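Local atomic coordinates of formate dehydrogenase (Staphylococcus aureus, PDB entry 6TTB), a protein that probably oxidises formate to carbon dioxide with NAD as the electron acceptor, binding the dinucleotide in a Rossmann-type domain. Residues K189-F194 / A242-A247; Y270-A275 / G296-V301. All coordinates share one frame; numbering follows the deposited sequence.

Contact 1: residues K189-F194 / A242-A247; sequences KTIGIF and AITIHA. With NAD (nicotinamide-adenine-dinucleotide), chain C.
Strands 190-194 and 242-245 lie side by side as the central parallel pair of a Rossmann-type NAD-binding domain, I191 beside A242, G192 beside I243, I193 beside T244 and F194 beside I245. Strand 190-194 runs toward a probable GxGxxG turn (G195, G197, G200). The bond from A242 N to T190 O is weak (3.5 Å); four more follow, the last from H246 N to F194 O. On the face carrying I193 and T244, the two side chains run alongside each other, I193 CG1 4.1 Å from T244 CG2. T244 OG1, anti to its backbone N (chi1 180°), shares a 2.7 Å hydrogen bond with H246 NE2, which ties down the imidazole just past the strand end.

The other face holds F194. Its ring has I245 CG2 at the edge, 4.0 Å from CD2, and A247 CB close to CE2, while the adenine atom C2A of NAD lies over one face, offset toward the rim. A247 O also accepts a weak bond from NAD O3D at 3.1 Å, so both segments end at the dinucleotide. Strands 213-217 and 269-273 flank the pair, and helix 198-207 packs on the face of I191, reaching H246 with I199 and V203.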
ATOM      1  N   LYS A 189       0.074  14.462   5.078  1.00 20.59           N
ATOM      2  CA  LYS A 189      -1.117  14.594   4.268  1.00 18.44           C
ATOM      3  C   LYS A 189      -2.336  14.643   5.179  1.00 21.04           C
ATOM      4  O   LYS A 189      -2.299  14.138   6.328  1.00 18.72           O
ATOM      5  CB  LYS A 189      -1.254  13.412   3.313  1.00 24.11           C
ATOM      6  CG  LYS A 189      -0.059  13.157   2.393  1.00 23.43           C
ATOM      7  CD  LYS A 189      -0.224  13.773   1.040  1.00 23.81           C
ATOM      8  CE  LYS A 189       1.098  14.006   0.344  1.00 25.27           C
ATOM      9  NZ  LYS A 189       2.138  14.243   1.358  1.00 27.85           N
ATOM     10  N   THR A 190      -3.452  15.200   4.654  1.00 17.86           N
ATOM     11  CA  THR A 190      -4.677  15.206   5.449  1.00 17.46           C
ATOM     12  C   THR A 190      -5.607  14.152   4.929  1.00 15.85           C
ATOM     13  O   THR A 190      -5.953  14.178   3.755  1.00 18.00           O
ATOM     14  CB  THR A 190      -5.381  16.568   5.419  1.00 20.03           C
ATOM     15  OG1 THR A 190      -4.437  17.590   5.823  1.00 25.03           O
ATOM     16  CG2 THR A 190      -6.662  16.625   6.232  1.00 13.94           C
ATOM     17  N   ILE A 191      -6.007  13.233   5.808  1.00 14.31           N
ATOM     18  CA  ILE A 191      -6.860  12.130   5.385  1.00 15.39           C
ATOM     19  C   ILE A 191      -8.256  12.277   5.970  1.00 16.86           C
ATOM     20  O   ILE A 191      -8.420  12.385   7.186  1.00 20.46           O
ATOM     21  CB  ILE A 191      -6.270  10.725   5.707  1.00 14.42           C
ATOM     22  CG1 ILE A 191      -4.832  10.533   5.210  1.00 13.83           C
ATOM     23  CG2 ILE A 191      -7.153   9.679   5.109  1.00 11.67           C
ATOM     24  CD1 ILE A 191      -4.558  11.219   3.890  1.00 14.73           C
ATOM     25  N   GLY A 192      -9.263  12.138   5.096  1.00 18.58           N
ATOM     26  CA  GLY A 192     -10.649  12.235   5.500  1.00 17.31           C
ATOM     27  C   GLY A 192     -11.251  10.854   5.577  1.00 19.66           C
ATOM     28  O   GLY A 192     -11.109  10.066   4.631  1.00 21.20           O
ATOM     29  N   ILE A 193     -11.806  10.525   6.759  1.00 19.21           N
ATOM     30  CA  ILE A 193     -12.441   9.230   6.971  1.00 21.07           C
ATOM     31  C   ILE A 193     -13.937   9.449   6.911  1.00 21.27           C
ATOM     32  O   ILE A 193     -14.504  10.033   7.819  1.00 22.57           O
ATOM     33  CB  ILE A 193     -11.973   8.548   8.314  1.00 20.89           C
ATOM     34  CG1 ILE A 193     -10.483   8.151   8.307  1.00 18.22           C
ATOM     35  CG2 ILE A 193     -12.844   7.368   8.695  1.00 15.42           C
ATOM     36  CD1 ILE A 193      -9.695   8.866   9.375  1.00 18.41           C
ATOM     37  N   PHE A 194     -14.551   9.015   5.807  1.00 22.01           N
ATOM     38  CA  PHE A 194     -15.983   9.087   5.669  1.00 19.84           C
ATOM     39  C   PHE A 194     -16.612   7.886   6.351  1.00 24.65           C
ATOM     40  O   PHE A 194     -16.610   6.802   5.807  1.00 35.87           O
ATOM     41  CB  PHE A 194     -16.336   9.049   4.211  1.00 18.34           C
ATOM     42  CG  PHE A 194     -17.807   9.133   3.944  1.00 20.16           C
ATOM     43  CD1 PHE A 194     -18.511  10.329   4.168  1.00 20.47           C
ATOM     44  CD2 PHE A 194     -18.493   8.035   3.431  1.00 17.27           C
ATOM     45  CE1 PHE A 194     -19.873  10.396   3.912  1.00 18.37           C
ATOM     46  CE2 PHE A 194     -19.835   8.120   3.099  1.00 15.99           C
ATOM     47  CZ  PHE A 194     -20.537   9.276   3.395  1.00 18.75           C
ATOM     48  N   ALA A 242      -6.627  12.695   0.700  1.00 17.19           N
ATOM     49  CA  ALA A 242      -7.345  11.554   0.142  1.00 16.52           C
ATOM     50  C   ALA A 242      -8.400  11.132   1.113  1.00 18.06           C
ATOM     51  O   ALA A 242      -8.328  11.508   2.273  1.00 22.46           O
ATOM     52  CB  ALA A 242      -6.426  10.418  -0.117  1.00 16.91           C
ATOM     53  N   ILE A 243      -9.342  10.312   0.645  1.00 17.78           N
ATOM     54  CA  ILE A 243     -10.492   9.936   1.437  1.00 16.23           C
ATOM     55  C   ILE A 243     -10.653   8.431   1.402  1.00 18.90           C
ATOM     56  O   ILE A 243     -10.559   7.782   0.337  1.00 28.23           O
ATOM     57  CB  ILE A 243     -11.751  10.610   0.864  1.00 19.49           C
ATOM     58  CG1 ILE A 243     -11.764  12.121   1.127  1.00 19.37           C
ATOM     59  CG2 ILE A 243     -13.004   9.964   1.406  1.00 20.82           C
ATOM     60  CD1 ILE A 243     -12.736  12.919   0.263  1.00 19.07           C
ATOM     61  N   THR A 244     -10.971   7.867   2.555  1.00 17.47           N
ATOM     62  CA  THR A 244     -11.279   6.461   2.623  1.00 14.69           C
ATOM     63  C   THR A 244     -12.677   6.333   3.184  1.00 14.90           C
ATOM     64  O   THR A 244     -13.038   7.064   4.122  1.00 15.81           O
ATOM     65  CB  THR A 244     -10.177   5.691   3.391  1.00 16.12           C
ATOM     66  OG1 THR A 244     -10.471   4.305   3.473  1.00 19.35           O
ATOM     67  CG2 THR A 244      -9.925   6.159   4.797  1.00 15.23           C
ATOM     68  N   ILE A 245     -13.428   5.370   2.637  1.00 14.23           N
ATOM     69  CA  ILE A 245     -14.863   5.203   2.881  1.00 13.47           C
ATOM     70  C   ILE A 245     -15.070   4.052   3.833  1.00 13.35           C
ATOM     71  O   ILE A 245     -14.619   2.928   3.563  1.00 17.85           O
ATOM     72  CB  ILE A 245     -15.560   4.872   1.562  1.00 12.10           C
ATOM     73  CG1 ILE A 245     -15.134   5.827   0.441  1.00 13.24           C
ATOM     74  CG2 ILE A 245     -17.044   4.727   1.735  1.00 10.42           C
ATOM     75  CD1 ILE A 245     -16.019   6.974   0.148  1.00 11.84           C
ATOM     76  N   HIS A 246     -15.801   4.306   4.897  1.00 13.46           N
ATOM     77  CA  HIS A 246     -16.126   3.251   5.859  1.00 17.70           C
ATOM     78  C   HIS A 246     -17.563   3.379   6.275  1.00 18.29           C
ATOM     79  O   HIS A 246     -17.872   3.250   7.453  1.00 20.07           O
ATOM     80  CB  HIS A 246     -15.119   3.210   7.060  1.00 18.13           C
ATOM     81  CG  HIS A 246     -13.721   3.043   6.563  1.00 19.32           C
ATOM     82  ND1 HIS A 246     -13.292   1.845   6.022  1.00 17.05           N
ATOM     83  CD2 HIS A 246     -12.779   3.983   6.215  1.00 19.99           C
ATOM     84  CE1 HIS A 246     -12.072   2.004   5.562  1.00 18.93           C
ATOM     85  NE2 HIS A 246     -11.741   3.326   5.658  1.00 20.08           N
ATOM     86  N   ALA A 247     -18.411   3.697   5.295  1.00 19.55           N
ATOM     87  CA  ALA A 247     -19.826   3.943   5.513  1.00 21.13           C
ATOM     88  C   ALA A 247     -20.625   2.770   4.941  1.00 23.11           C
ATOM     89  O   ALA A 247     -20.204   2.139   3.963  1.00 20.83           O
ATOM     90  CB  ALA A 247     -20.202   5.240   4.833  1.00 20.80           C
TER
HETATM   91  PA  NAD C 401     -19.984   0.709  11.297  1.00 52.06           P
HETATM   92  O1A NAD C 401     -21.465   0.650  11.463  1.00 54.80           O
HETATM   93  O2A NAD C 401     -19.041   0.538  12.473  1.00 45.39           O
HETATM   94  O5B NAD C 401     -19.572   2.006  10.434  1.00 58.43           O
HETATM   95  C5B NAD C 401     -20.552   2.769   9.700  1.00 50.36           C
HETATM   96  C4B NAD C 401     -20.629   4.143  10.318  1.00 57.87           C
HETATM   97  O4B NAD C 401     -20.899   5.077   9.255  1.00 58.39           O
HETATM   98  C3B NAD C 401     -21.734   4.331  11.386  1.00 59.55           C
HETATM   99  O3B NAD C 401     -21.285   4.443  12.736  1.00 42.65           O
HETATM  100  C2B NAD C 401     -22.509   5.582  10.951  1.00 63.37           C
HETATM  101  O2B NAD C 401     -22.592   6.565  11.962  1.00 56.97           O
HETATM  102  C1B NAD C 401     -21.786   6.074   9.688  1.00 56.33           C
HETATM  103  N9A NAD C 401     -22.709   6.439   8.608  1.00 55.64           N
HETATM  104  C8A NAD C 401     -24.065   6.144   8.540  1.00 45.00           C
HETATM  105  N7A NAD C 401     -24.679   6.737   7.543  1.00 39.21           N
HETATM  106  C5A NAD C 401     -23.706   7.554   6.967  1.00 52.10           C
HETATM  107  C6A NAD C 401     -23.733   8.494   5.896  1.00 45.12           C
HETATM  108  N6A NAD C 401     -24.820   8.844   5.232  1.00 39.47           N
HETATM  109  N1A NAD C 401     -22.593   9.187   5.648  1.00 53.83           N
HETATM  110  C2A NAD C 401     -21.491   8.879   6.350  1.00 45.90           C
HETATM  111  N3A NAD C 401     -21.335   7.994   7.339  1.00 39.81           N
HETATM  112  C4A NAD C 401     -22.482   7.363   7.613  1.00 51.37           C
HETATM  113  O3  NAD C 401     -19.600  -0.375  10.247  1.00 50.79           O
HETATM  114  PN  NAD C 401     -18.128  -0.831   9.996  1.00 40.39           P
HETATM  115  O1N NAD C 401     -17.957  -2.122  10.753  1.00 49.67           O
HETATM  116  O2N NAD C 401     -17.195   0.310  10.282  1.00 34.82           O
HETATM  117  O5D NAD C 401     -18.189  -1.110   8.402  1.00 47.43           O
HETATM  118  C5D NAD C 401     -17.794  -0.051   7.477  1.00 49.08           C
HETATM  119  C4D NAD C 401     -18.249  -0.464   6.121  1.00 53.44           C
HETATM  120  O4D NAD C 401     -17.242  -1.343   5.563  1.00 43.57           O
HETATM  121  C3D NAD C 401     -19.585  -1.243   6.153  1.00 57.97           C
HETATM  122  O3D NAD C 401     -20.656  -0.520   5.567  1.00 70.15           O
HETATM  123  C2D NAD C 401     -19.275  -2.574   5.462  1.00 54.30           C
HETATM  124  O2D NAD C 401     -20.165  -2.955   4.421  1.00 49.84           O
HETATM  125  C1D NAD C 401     -17.873  -2.418   4.902  1.00 47.46           C
HETATM  126  N1N NAD C 401     -17.118  -3.657   5.143  1.00 36.45           N
HETATM  127  C2N NAD C 401     -16.504  -4.331   4.042  1.00 38.54           C
HETATM  128  C3N NAD C 401     -15.771  -5.521   4.248  1.00 33.32           C
HETATM  129  C7N NAD C 401     -14.873  -6.079   3.143  1.00 35.01           C
HETATM  130  O7N NAD C 401     -14.626  -7.284   3.135  1.00 34.37           O
HETATM  131  N7N NAD C 401     -14.357  -5.235   2.227  1.00 36.40           N
HETATM  132  C4N NAD C 401     -15.868  -6.152   5.544  1.00 37.05           C
HETATM  133  C5N NAD C 401     -16.509  -5.486   6.610  1.00 37.60           C
HETATM  134  C6N NAD C 401     -17.152  -4.254   6.380  1.00 37.32           C

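Contact 2: residues Y270-A275 / G296-V301; sequences YLVNTA and GYAGDV. With NAD (nicotinamide-adenine-dinucleotide), chain C.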
ATOM      1  N   TYR A 270      -6.891  11.419  -3.779  1.00 24.84           N
ATOM      2  CA  TYR A 270      -7.028   9.971  -3.948  1.00 18.73           C
ATOM      3  C   TYR A 270      -8.261   9.494  -3.183  1.00 16.98           C
ATOM      4  O   TYR A 270      -8.619  10.072  -2.165  1.00 13.74           O
ATOM      5  CB  TYR A 270      -5.812   9.218  -3.376  1.00 16.11           C
ATOM      6  CG  TYR A 270      -4.483   9.626  -3.921  1.00 15.67           C
ATOM      7  CD1 TYR A 270      -3.850  10.813  -3.523  1.00 13.58           C
ATOM      8  CD2 TYR A 270      -3.819   8.801  -4.810  1.00 16.41           C
ATOM      9  CE1 TYR A 270      -2.601  11.169  -4.011  1.00 12.79           C
ATOM     10  CE2 TYR A 270      -2.563   9.141  -5.297  1.00 16.04           C
ATOM     11  CZ  TYR A 270      -1.959  10.335  -4.910  1.00 15.71           C
ATOM     12  OH  TYR A 270      -0.731  10.633  -5.445  1.00 20.14           O
ATOM     13  N   LEU A 271      -8.776   8.318  -3.593  1.00 15.93           N
ATOM     14  CA  LEU A 271     -10.009   7.805  -3.052  1.00 15.07           C
ATOM     15  C   LEU A 271      -9.833   6.338  -2.819  1.00 15.22           C
ATOM     16  O   LEU A 271      -9.427   5.620  -3.750  1.00 13.26           O
ATOM     17  CB  LEU A 271     -11.162   8.019  -4.073  1.00 15.96           C
ATOM     18  CG  LEU A 271     -12.581   7.666  -3.581  1.00 14.00           C
ATOM     19  CD1 LEU A 271     -12.944   8.378  -2.281  1.00 14.49           C
ATOM     20  CD2 LEU A 271     -13.574   7.957  -4.605  1.00 12.82           C
ATOM     21  N   VAL A 272     -10.258   5.901  -1.613  1.00 14.81           N
ATOM     22  CA  VAL A 272     -10.143   4.507  -1.259  1.00 13.98           C
ATOM     23  C   VAL A 272     -11.469   4.084  -0.705  1.00 16.00           C
ATOM     24  O   VAL A 272     -12.036   4.745   0.150  1.00 16.86           O
ATOM     25  CB  VAL A 272      -9.010   4.214  -0.269  1.00 12.04           C
ATOM     26  CG1 VAL A 272      -9.183   2.875   0.430  1.00 10.76           C
ATOM     27  CG2 VAL A 272      -7.710   4.202  -0.981  1.00 11.06           C
ATOM     28  N   ASN A 273     -11.956   2.985  -1.250  1.00 16.62           N
ATOM     29  CA  ASN A 273     -13.259   2.518  -0.913  1.00 15.04           C
ATOM     30  C   ASN A 273     -13.202   1.004  -0.821  1.00 15.60           C
ATOM     31  O   ASN A 273     -13.195   0.319  -1.833  1.00 20.26           O
ATOM     32  CB  ASN A 273     -14.279   2.989  -1.905  1.00 14.08           C
ATOM     33  CG  ASN A 273     -15.600   2.289  -1.704  1.00 17.51           C
ATOM     34  OD1 ASN A 273     -15.872   1.782  -0.595  1.00 16.11           O
ATOM     35  ND2 ASN A 273     -16.446   2.275  -2.763  1.00 16.57           N
ATOM     36  N   THR A 274     -13.136   0.531   0.415  1.00 12.68           N
ATOM     37  CA  THR A 274     -13.286  -0.837   0.740  1.00 14.12           C
ATOM     38  C   THR A 274     -14.595  -1.054   1.541  1.00 18.46           C
ATOM     39  O   THR A 274     -14.663  -1.975   2.409  1.00 15.31           O
ATOM     40  CB  THR A 274     -12.199  -1.146   1.737  1.00 13.95           C
ATOM     41  OG1 THR A 274     -12.294  -0.118   2.756  1.00 15.75           O
ATOM     42  CG2 THR A 274     -10.850  -1.212   1.068  1.00 12.87           C
ATOM     43  N   ALA A 275     -15.586  -0.143   1.356  1.00 18.00           N
ATOM     44  CA  ALA A 275     -16.877  -0.288   2.020  1.00 16.46           C
ATOM     45  C   ALA A 275     -17.846  -0.994   1.066  1.00 16.73           C
ATOM     46  O   ALA A 275     -17.925  -2.216   1.107  1.00 19.97           O
ATOM     47  CB  ALA A 275     -17.381   1.002   2.586  1.00 16.03           C
ATOM     48  N   GLY A 296      -5.684   8.939  -8.018  1.00 22.01           N
ATOM     49  CA  GLY A 296      -5.783   7.472  -7.956  1.00 17.08           C
ATOM     50  C   GLY A 296      -7.022   7.000  -7.222  1.00 16.42           C
ATOM     51  O   GLY A 296      -7.551   7.763  -6.399  1.00 13.91           O
ATOM     52  N   TYR A 297      -7.461   5.720  -7.506  1.00 18.83           N
ATOM     53  CA  TYR A 297      -8.510   5.021  -6.716  1.00 17.85           C
ATOM     54  C   TYR A 297      -8.033   3.607  -6.385  1.00 20.13           C
ATOM     55  O   TYR A 297      -7.483   2.885  -7.251  1.00 18.76           O
ATOM     56  CB  TYR A 297      -9.879   4.972  -7.438  1.00 19.33           C
ATOM     57  CG  TYR A 297     -11.005   4.162  -6.770  1.00 20.13           C
ATOM     58  CD1 TYR A 297     -11.119   2.800  -6.969  1.00 17.83           C
ATOM     59  CD2 TYR A 297     -12.002   4.760  -5.998  1.00 21.75           C
ATOM     60  CE1 TYR A 297     -12.175   2.059  -6.472  1.00 17.20           C
ATOM     61  CE2 TYR A 297     -13.036   4.011  -5.417  1.00 20.00           C
ATOM     62  CZ  TYR A 297     -13.142   2.651  -5.680  1.00 19.93           C
ATOM     63  OH  TYR A 297     -14.120   1.849  -5.093  1.00 17.99           O
ATOM     64  N   ALA A 298      -8.223   3.230  -5.119  1.00 18.39           N
ATOM     65  CA  ALA A 298      -8.127   1.832  -4.725  1.00 18.94           C
ATOM     66  C   ALA A 298      -9.310   1.438  -3.871  1.00 19.39           C
ATOM     67  O   ALA A 298     -10.163   2.283  -3.536  1.00 22.52           O
ATOM     68  CB  ALA A 298      -6.840   1.517  -4.015  1.00 15.98           C
ATOM     69  N   GLY A 299      -9.312   0.135  -3.514  1.00 17.72           N
ATOM     70  CA  GLY A 299     -10.386  -0.552  -2.828  1.00 13.16           C
ATOM     71  C   GLY A 299     -10.565  -1.934  -3.389  1.00 12.10           C
ATOM     72  O   GLY A 299      -9.949  -2.245  -4.376  1.00 13.11           O
ATOM     73  N   ASP A 300     -11.502  -2.707  -2.820  1.00 14.77           N
ATOM     74  CA  ASP A 300     -11.675  -4.116  -3.172  1.00 15.50           C
ATOM     75  C   ASP A 300     -13.172  -4.478  -3.336  1.00 16.53           C
ATOM     76  O   ASP A 300     -13.523  -5.693  -3.285  1.00 15.40           O
ATOM     77  CB  ASP A 300     -10.978  -5.050  -2.170  1.00 15.03           C
ATOM     78  CG  ASP A 300     -11.734  -5.238  -0.841  1.00 19.10           C
ATOM     79  OD1 ASP A 300     -12.511  -4.307  -0.431  1.00 18.28           O
ATOM     80  OD2 ASP A 300     -11.574  -6.318  -0.216  1.00 23.07           O
ATOM     81  N   VAL A 301     -14.044  -3.450  -3.502  1.00 14.58           N
ATOM     82  CA  VAL A 301     -15.489  -3.710  -3.465  1.00 15.89           C
ATOM     83  C   VAL A 301     -16.102  -3.232  -4.773  1.00 15.82           C
ATOM     84  O   VAL A 301     -15.668  -2.209  -5.295  1.00 14.39           O
ATOM     85  CB  VAL A 301     -16.170  -3.047  -2.253  1.00 17.22           C
ATOM     86  CG1 VAL A 301     -15.846  -3.730  -0.963  1.00 15.80           C
ATOM     87  CG2 VAL A 301     -15.871  -1.553  -2.160  1.00 22.42           C
TER
HETATM   88  PA  NAD C 401     -19.984   0.709  11.297  1.00 52.06           P
HETATM   89  O1A NAD C 401     -21.465   0.650  11.463  1.00 54.80           O
HETATM   90  O2A NAD C 401     -19.041   0.538  12.473  1.00 45.39           O
HETATM   91  O5B NAD C 401     -19.572   2.006  10.434  1.00 58.43           O
HETATM   92  C5B NAD C 401     -20.552   2.769   9.700  1.00 50.36           C
HETATM   93  C4B NAD C 401     -20.629   4.143  10.318  1.00 57.87           C
HETATM   94  O4B NAD C 401     -20.899   5.077   9.255  1.00 58.39           O
HETATM   95  C3B NAD C 401     -21.734   4.331  11.386  1.00 59.55           C
HETATM   96  O3B NAD C 401     -21.285   4.443  12.736  1.00 42.65           O
HETATM   97  C2B NAD C 401     -22.509   5.582  10.951  1.00 63.37           C
HETATM   98  O2B NAD C 401     -22.592   6.565  11.962  1.00 56.97           O
HETATM   99  C1B NAD C 401     -21.786   6.074   9.688  1.00 56.33           C
HETATM  100  N9A NAD C 401     -22.709   6.439   8.608  1.00 55.64           N
HETATM  101  C8A NAD C 401     -24.065   6.144   8.540  1.00 45.00           C
HETATM  102  N7A NAD C 401     -24.679   6.737   7.543  1.00 39.21           N
HETATM  103  C5A NAD C 401     -23.706   7.554   6.967  1.00 52.10           C
HETATM  104  C6A NAD C 401     -23.733   8.494   5.896  1.00 45.12           C
HETATM  105  N6A NAD C 401     -24.820   8.844   5.232  1.00 39.47           N
HETATM  106  N1A NAD C 401     -22.593   9.187   5.648  1.00 53.83           N
HETATM  107  C2A NAD C 401     -21.491   8.879   6.350  1.00 45.90           C
HETATM  108  N3A NAD C 401     -21.335   7.994   7.339  1.00 39.81           N
HETATM  109  C4A NAD C 401     -22.482   7.363   7.613  1.00 51.37           C
HETATM  110  O3  NAD C 401     -19.600  -0.375  10.247  1.00 50.79           O
HETATM  111  PN  NAD C 401     -18.128  -0.831   9.996  1.00 40.39           P
HETATM  112  O1N NAD C 401     -17.957  -2.122  10.753  1.00 49.67           O
HETATM  113  O2N NAD C 401     -17.195   0.310  10.282  1.00 34.82           O
HETATM  114  O5D NAD C 401     -18.189  -1.110   8.402  1.00 47.43           O
HETATM  115  C5D NAD C 401     -17.794  -0.051   7.477  1.00 49.08           C
HETATM  116  C4D NAD C 401     -18.249  -0.464   6.121  1.00 53.44           C
HETATM  117  O4D NAD C 401     -17.242  -1.343   5.563  1.00 43.57           O
HETATM  118  C3D NAD C 401     -19.585  -1.243   6.153  1.00 57.97           C
HETATM  119  O3D NAD C 401     -20.656  -0.520   5.567  1.00 70.15           O
HETATM  120  C2D NAD C 401     -19.275  -2.574   5.462  1.00 54.30           C
HETATM  121  O2D NAD C 401     -20.165  -2.955   4.421  1.00 49.84           O
HETATM  122  C1D NAD C 401     -17.873  -2.418   4.902  1.00 47.46           C
HETATM  123  N1N NAD C 401     -17.118  -3.657   5.143  1.00 36.45           N
HETATM  124  C2N NAD C 401     -16.504  -4.331   4.042  1.00 38.54           C
HETATM  125  C3N NAD C 401     -15.771  -5.521   4.248  1.00 33.32           C
HETATM  126  C7N NAD C 401     -14.873  -6.079   3.143  1.00 35.01           C
HETATM  127  O7N NAD C 401     -14.626  -7.284   3.135  1.00 34.37           O
HETATM  128  N7N NAD C 401     -14.357  -5.235   2.227  1.00 36.40           N
HETATM  129  C4N NAD C 401     -15.868  -6.152   5.544  1.00 37.05           C
HETATM  130  C5N NAD C 401     -16.509  -5.486   6.610  1.00 37.60           C
HETATM  131  C6N NAD C 401     -17.152  -4.254   6.380  1.00 37.32           C
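Three backbone hydrogen bonds join Y270-A275 to G296-V301: L271 N to G296 O at 3.1 Å, A298 N to L271 O, and N273 N to A298 O. L271 thus uses both its N-H and its carbonyl across the gap.

At the end of the ladder the chain turns, with N273 as the first residue of an Asx turn. Its CG stands anti to the backbone N (chi1 169°), and OD1 accepts from A275 N at 2.8 Å. The other end of the amide, ND2, bonds to R276 O and makes a weak 3.3 Å bond to Y297 OH. The amide and phenol lie side by side with their planes 83° apart; held at both ends, the amide has little freedom to flip.

The turn delivers T274 O to the carboxamide of NAD, whose N7N donates to it at 3.3 Å in a nearly straight bond (171°). D300 OD1 takes a weak second bond from the same nitrogen, while D300 OD2 accepts from S326 N, which helps to position the carboxylate. V301 completes this end: CG1 sits 3.3 Å from A275 O, and CG2 packs against N273.

Further back, L271 CG rests 3.8 Å from Y297 CD2, and the L271 CD2 methyl lies at the edge of the Y297 ring, near its plane; L285 and L289 of helix 282-291 and the ring of W313 also meet Y297. V272 CG2 meets A298 CB at 4.1 Å on the opposite face, where D154 and L158 of helix 144-160 cover both residues.

Strand 269-273, helix 282-291 and strand 294-299 form a beta-alpha-beta crossover of the Rossmann fold, and the loops at the carboxyl ends of its strands contribute to the nicotinamide site.

Both contacts are buried pairs of parallel strands in one seven-stranded sheet, and they adjoin: strands 242-245 and 269-273 are neighbours, probably hydrogen-bonded from V272 N to I243 O and from I243 N to Y270 O. Each also ends at NAD, but at different parts of it. Contact 1 meets the adenine with an aromatic ring and the nicotinamide ribose with a backbone carbonyl. Contact 2 reads the nicotinamide carboxamide chiefly through a backbone carbonyl, with a weak bond from the carboxamide N7N to a carboxylate. Their connections differ too: strands 269-273 and 294-299 belong to a single beta-alpha-beta unit, whereas 47 residues separate the segments of contact 1, with strand 213-217 among them.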